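Local structure of Cgl0159-like domain-containing protein (Corynebacterium glutamicum, 3FOK) at residues A[180-185]-A[220-225]; A[240-245]-A[268-273]. The protein is of unknown function but folds as a TIM barrel of the Cgl0159-like family, which suggests an enzymatic role not yet identified. All blocks are in the same frame, centred on the assembly; numbering follows the deposited sequence.

How the interactions relate
Both interactions are parallel pairings of neighbouring strands in one barrel wall, with 180-185 and 220-225 closing before 240-245 and 268-273 begin; their centres are about 9 Å apart. Strands 219-224 and 240-243 lie side by side and join the two, probably through hydrogen bonds from Leu241 N to Met221 O (2.8 Å) and from Leu223 N to Leu241 O (3.0 Å). The contacts also meet inside the barrel, where Met180 CE lies 3.4 Å from Leu241 CD1 and Glu182 OE2 packs 3.6 Å from Leu243 CD2. No ligand or active site is defined, although the Glu182-Lys222 pair of interaction 1 puts charge into this interior.

Interaction 1: residues A[180-185]-A[220-225]; sequences MLEPFM and WMKLPV
Trp220 opens the pairing with its carbonyl: Leu181 N gives a nearly straight hydrogen bond to Trp220 O (3.0 Å, 173° at the hydrogen), arriving from above the carbonyl plane. The indole itself leads off the strand toward Phe144, which it meets edge-to-face, and toward Ala19 of a neighbouring subunit. Met221, a selenomethionine, lies on the other side of the sheet. Its chain bends at chi2 and chi3 and so brings CE back alongside Leu181, 3.8 Å from Leu181 CB. The backbone N of Lys222 answers from the other direction, donating to Leu181 O at 2.9 Å along a more bent path (150°). These are the fifth and sixth strands of an eight-stranded parallel TIM barrel, in which Met180, Glu182 and Lys222 face the interior while Leu181, Pro183 and Leu223 look out toward the helical layer. Lys222 runs fully extended, CG anti to the backbone N, and crosses the likewise extended Glu182 obliquely; Lys222 NZ reaches Glu182 OE1 at 2.8 Å, a salt bridge entered from above the carboxylate plane. Near the root of the lysine, Lys222 CB rests 3.9 Å from Met180 CG. The same OE1 also bridges Lys146, whose amino group sits close to that of Lys222, so the like charges may make one lysine easier to deprotonate, an effect the glutamate would be expected to oppose. Leu223 sends CD2 to Pro183 CG at 3.7 Å, under helix 199-210. Last comes Pro224, whose CG meets Phe184 CE1 tip to tip at 3.9 Å.

Interaction 2: residues A[240-245]-A[268-273]; sequences TLLLGG and RGLTVG
With CG beside the backbone N (chi1 -68°) and the chain beyond it extended, Leu241 spreads its two methyls over strand 268-272: CD1 comes to 3.3 Å from Thr271 OG1, and CD2 lies against the main chain of Gly269, 3.5 Å from Gly269 N. Thr271 crosses it obliquely, its own OG1 likewise beside the backbone N (chi1 -65°). Gly269 has no side chain to block CD2, and its backbone angles are ones that only glycine adopts comfortably. Three main-chain bonds hold the strands together. Arg268 N approaches Thr240 O almost along the C=O axis at 2.7 Å. Leu242 N takes Gly269 O at 2.9 Å from above the carbonyl plane. Thr271 N closes on Leu242 O at 2.8 Å, again nearly along the axis. These are the seventh and eighth parallel strands of the TIM barrel, and the eighth goes on to pair with strand 44-48, completing the circle. Leu241 and Thr271 look into the barrel, where both touch Met180. On the outer side, Leu242 CB meets Leu270 CD1 at 3.8 Å, and Trp258 and Ala261 of helix 252-261 pack on this pair. Further along, the CG2 methyl of Val272 comes to within 3.5 Å of Gly244 N. At the other end, the guanidinium of Arg268 leads away, and its NH1 bonds to Gly42 O.

Interaction 1: residues A[180-185]-A[220-225]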
loop_
_atom_site.group_PDB
_atom_site.type_symbol
_atom_site.label_atom_id
_atom_site.label_comp_id
_atom_site.label_asym_id
_atom_site.label_seq_id
_atom_site.Cartn_x
_atom_site.Cartn_y
_atom_site.Cartn_z
HETATM N N MSE A 180 3.841 -4.686 25.330
HETATM C CA MSE A 180 3.280 -5.958 25.769
HETATM C C MSE A 180 2.600 -6.707 24.610
HETATM O O MSE A 180 1.660 -6.191 24.006
HETATM C CB MSE A 180 2.259 -5.615 26.857
HETATM C CG MSE A 180 1.736 -6.714 27.738
HETATM SE SE MSE A 180 0.311 -5.905 28.808
HETATM C CE MSE A 180 1.377 -4.779 29.968
ATOM N N LEU A 181 3.072 -7.911 24.294
ATOM C CA LEU A 181 2.465 -8.692 23.219
ATOM C C LEU A 181 1.697 -9.877 23.803
ATOM O O LEU A 181 2.234 -10.624 24.628
ATOM C CB LEU A 181 3.530 -9.218 22.246
ATOM C CG LEU A 181 4.490 -8.254 21.544
ATOM C CD1 LEU A 181 5.293 -9.033 20.510
ATOM C CD2 LEU A 181 3.727 -7.131 20.872
ATOM N N GLU A 182 0.447 -10.044 23.375
ATOM C CA GLU A 182 -0.386 -11.149 23.838
ATOM C C GLU A 182 -0.487 -12.132 22.678
ATOM O O GLU A 182 -1.324 -11.970 21.790
ATOM C CB GLU A 182 -1.782 -10.650 24.222
ATOM C CG GLU A 182 -2.618 -11.664 25.001
ATOM C CD GLU A 182 -4.015 -11.153 25.327
ATOM O OE1 GLU A 182 -4.152 -9.963 25.684
ATOM O OE2 GLU A 182 -4.977 -11.944 25.240
ATOM N N PRO A 183 0.374 -13.163 22.665
ATOM C CA PRO A 183 0.370 -14.159 21.595
ATOM C C PRO A 183 -0.564 -15.337 21.841
ATOM O O PRO A 183 -0.923 -15.641 22.979
ATOM C CB PRO A 183 1.821 -14.592 21.545
ATOM C CG PRO A 183 2.152 -14.649 23.004
ATOM C CD PRO A 183 1.523 -13.382 23.565
ATOM N N PHE A 184 -0.931 -15.998 20.750
ATOM C CA PHE A 184 -1.815 -17.154 20.773
ATOM C C PHE A 184 -1.712 -17.862 19.435
ATOM O O PHE A 184 -1.438 -17.235 18.412
ATOM C CB PHE A 184 -3.281 -16.731 20.910
ATOM C CG PHE A 184 -3.735 -16.479 22.311
ATOM C CD1 PHE A 184 -3.793 -17.513 23.238
ATOM C CD2 PHE A 184 -4.172 -15.213 22.686
ATOM C CE1 PHE A 184 -4.287 -17.291 24.522
ATOM C CE2 PHE A 184 -4.666 -14.979 23.963
ATOM C CZ PHE A 184 -4.726 -16.022 24.885
HETATM N N MSE A 185 -1.923 -19.171 19.453
HETATM C CA MSE A 185 -1.967 -19.935 18.222
HETATM C C MSE A 185 -3.481 -20.066 18.147
HETATM O O MSE A 185 -4.114 -20.380 19.156
HETATM C CB MSE A 185 -1.321 -21.313 18.387
HETATM C CG MSE A 185 0.191 -21.289 18.603
HETATM SE SE MSE A 185 1.225 -20.588 17.121
HETATM C CE MSE A 185 1.136 -18.743 17.583
ATOM N N TRP A 220 7.433 -7.201 26.284
ATOM C CA TRP A 220 6.959 -8.049 27.366
ATOM C C TRP A 220 5.993 -9.060 26.768
ATOM O O TRP A 220 5.551 -8.919 25.632
ATOM C CB TRP A 220 6.202 -7.221 28.406
ATOM C CG TRP A 220 7.048 -6.333 29.253
ATOM C CD1 TRP A 220 7.962 -5.418 28.825
ATOM C CD2 TRP A 220 7.038 -6.252 30.682
ATOM N NE1 TRP A 220 8.526 -4.768 29.898
ATOM C CE2 TRP A 220 7.976 -5.262 31.053
ATOM C CE3 TRP A 220 6.324 -6.919 31.689
ATOM C CZ2 TRP A 220 8.222 -4.922 32.386
ATOM C CZ3 TRP A 220 6.566 -6.582 33.018
ATOM C CH2 TRP A 220 7.510 -5.592 33.353
HETATM N N MSE A 221 5.659 -10.075 27.550
HETATM C CA MSE A 221 4.727 -11.100 27.117
HETATM C C MSE A 221 3.532 -11.088 28.057
HETATM O O MSE A 221 3.672 -10.879 29.261
HETATM C CB MSE A 221 5.383 -12.486 27.159
HETATM C CG MSE A 221 6.497 -12.710 26.152
HETATM SE SE MSE A 221 5.862 -12.987 24.344
HETATM C CE MSE A 221 6.406 -11.321 23.556
ATOM N N LYS A 222 2.353 -11.295 27.490
ATOM C CA LYS A 222 1.118 -11.359 28.256
ATOM C C LYS A 222 0.630 -12.754 27.885
ATOM O O LYS A 222 0.104 -12.965 26.796
ATOM C CB LYS A 222 0.145 -10.283 27.775
ATOM C CG LYS A 222 -1.142 -10.163 28.576
ATOM C CD LYS A 222 -2.029 -9.088 27.960
ATOM C CE LYS A 222 -3.411 -9.060 28.581
ATOM N NZ LYS A 222 -4.318 -8.167 27.809
ATOM N N LEU A 223 0.839 -13.710 28.785
ATOM C CA LEU A 223 0.471 -15.094 28.519
ATOM C C LEU A 223 -0.663 -15.645 29.367
ATOM O O LEU A 223 -0.968 -15.124 30.440
ATOM C CB LEU A 223 1.696 -15.991 28.709
ATOM C CG LEU A 223 2.991 -15.589 28.001
ATOM C CD1 LEU A 223 4.082 -16.581 28.354
ATOM C CD2 LEU A 223 2.776 -15.542 26.499
ATOM N N PRO A 224 -1.308 -16.719 28.881
ATOM C CA PRO A 224 -2.413 -17.357 29.597
ATOM C C PRO A 224 -1.845 -18.421 30.534
ATOM O O PRO A 224 -0.867 -19.092 30.187
ATOM C CB PRO A 224 -3.230 -17.970 28.470
ATOM C CG PRO A 224 -2.160 -18.439 27.541
ATOM C CD PRO A 224 -1.198 -17.260 27.512
ATOM N N VAL A 225 -2.433 -18.567 31.717
ATOM C CA VAL A 225 -1.963 -19.579 32.656
ATOM C C VAL A 225 -2.442 -20.911 32.110
ATOM O O VAL A 225 -3.635 -21.201 32.101
ATOM C CB VAL A 225 -2.533 -19.353 34.062
ATOM C CG1 VAL A 225 -2.011 -20.418 35.012
ATOM C CG2 VAL A 225 -2.145 -17.967 34.553
#

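Interaction 2: residues A[240-245]-A[268-273]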
loop_
_atom_site.group_PDB
_atom_site.type_symbol
_atom_site.label_atom_id
_atom_site.label_comp_id
_atom_site.label_asym_id
_atom_site.label_seq_id
_atom_site.Cartn_x
_atom_site.Cartn_y
_atom_site.Cartn_z
ATOM N N THR A 240 7.162 -11.255 31.894
ATOM C CA THR A 240 5.839 -11.756 31.571
ATOM C C THR A 240 4.753 -11.373 32.567
ATOM O O THR A 240 4.989 -11.281 33.770
ATOM C CB THR A 240 5.873 -13.295 31.450
ATOM O OG1 THR A 240 6.788 -13.669 30.414
ATOM C CG2 THR A 240 4.495 -13.845 31.123
ATOM N N LEU A 241 3.559 -11.141 32.039
ATOM C CA LEU A 241 2.396 -10.800 32.844
ATOM C C LEU A 241 1.332 -11.828 32.489
ATOM O O LEU A 241 1.185 -12.207 31.326
ATOM C CB LEU A 241 1.908 -9.386 32.518
ATOM C CG LEU A 241 2.854 -8.263 32.949
ATOM C CD1 LEU A 241 2.349 -6.933 32.427
ATOM C CD2 LEU A 241 2.961 -8.238 34.468
ATOM N N LEU A 242 0.599 -12.289 33.491
ATOM C CA LEU A 242 -0.427 -13.298 33.271
ATOM C C LEU A 242 -1.802 -12.688 33.040
ATOM O O LEU A 242 -2.126 -11.630 33.578
ATOM C CB LEU A 242 -0.473 -14.248 34.468
ATOM C CG LEU A 242 0.892 -14.785 34.912
ATOM C CD1 LEU A 242 0.722 -15.637 36.157
ATOM C CD2 LEU A 242 1.528 -15.585 33.787
ATOM N N LEU A 243 -2.606 -13.365 32.228
ATOM C CA LEU A 243 -3.955 -12.915 31.917
ATOM C C LEU A 243 -4.971 -13.931 32.434
ATOM O O LEU A 243 -4.677 -15.119 32.531
ATOM C CB LEU A 243 -4.106 -12.735 30.402
ATOM C CG LEU A 243 -3.874 -13.960 29.507
ATOM C CD1 LEU A 243 -5.141 -14.803 29.439
ATOM C CD2 LEU A 243 -3.489 -13.504 28.109
ATOM N N GLY A 244 -6.159 -13.451 32.779
ATOM C CA GLY A 244 -7.206 -14.327 33.271
ATOM C C GLY A 244 -8.362 -14.292 32.291
ATOM O O GLY A 244 -9.242 -13.432 32.391
ATOM N N GLY A 245 -8.358 -15.227 31.347
ATOM C CA GLY A 245 -9.392 -15.273 30.329
ATOM C C GLY A 245 -10.842 -15.415 30.757
ATOM O O GLY A 245 -11.338 -14.684 31.612
ATOM N N ARG A 268 6.293 -11.332 36.140
ATOM C CA ARG A 268 6.295 -10.071 36.878
ATOM C C ARG A 268 4.949 -9.602 37.409
ATOM O O ARG A 268 4.863 -8.550 38.037
ATOM C CB ARG A 268 6.888 -8.973 35.994
ATOM C CG ARG A 268 8.387 -9.078 35.812
ATOM C CD ARG A 268 9.105 -8.456 36.989
ATOM N NE ARG A 268 10.553 -8.596 36.904
ATOM C CZ ARG A 268 11.411 -7.855 37.594
ATOM N NH1 ARG A 268 10.965 -6.918 38.416
ATOM N NH2 ARG A 268 12.715 -8.052 37.467
ATOM N N GLY A 269 3.891 -10.359 37.153
ATOM C CA GLY A 269 2.597 -9.939 37.650
ATOM C C GLY A 269 1.379 -10.354 36.854
ATOM O O GLY A 269 1.389 -11.363 36.145
ATOM N N LEU A 270 0.325 -9.551 36.975
ATOM C CA LEU A 270 -0.950 -9.810 36.313
ATOM C C LEU A 270 -1.486 -8.643 35.481
ATOM O O LEU A 270 -1.216 -7.474 35.766
ATOM C CB LEU A 270 -2.008 -10.155 37.368
ATOM C CG LEU A 270 -2.350 -11.587 37.789
ATOM C CD1 LEU A 270 -1.133 -12.480 37.781
ATOM C CD2 LEU A 270 -2.984 -11.535 39.173
ATOM N N THR A 271 -2.255 -8.988 34.452
ATOM C CA THR A 271 -2.926 -8.026 33.582
ATOM C C THR A 271 -4.233 -8.741 33.266
ATOM O O THR A 271 -4.409 -9.319 32.189
ATOM C CB THR A 271 -2.151 -7.751 32.275
ATOM O OG1 THR A 271 -0.901 -7.116 32.579
ATOM C CG2 THR A 271 -2.955 -6.825 31.369
ATOM N N VAL A 272 -5.135 -8.706 34.242
ATOM C CA VAL A 272 -6.426 -9.373 34.162
ATOM C C VAL A 272 -7.598 -8.408 34.028
ATOM O O VAL A 272 -7.574 -7.308 34.577
ATOM C CB VAL A 272 -6.632 -10.250 35.415
ATOM C CG1 VAL A 272 -8.010 -10.884 35.400
ATOM C CG2 VAL A 272 -5.550 -11.315 35.473
ATOM N N GLY A 273 -8.632 -8.840 33.311
ATOM C CA GLY A 273 -9.795 -7.997 33.122
ATOM C C GLY A 273 -11.127 -8.660 33.430
ATOM O O GLY A 273 -11.676 -8.489 34.521
#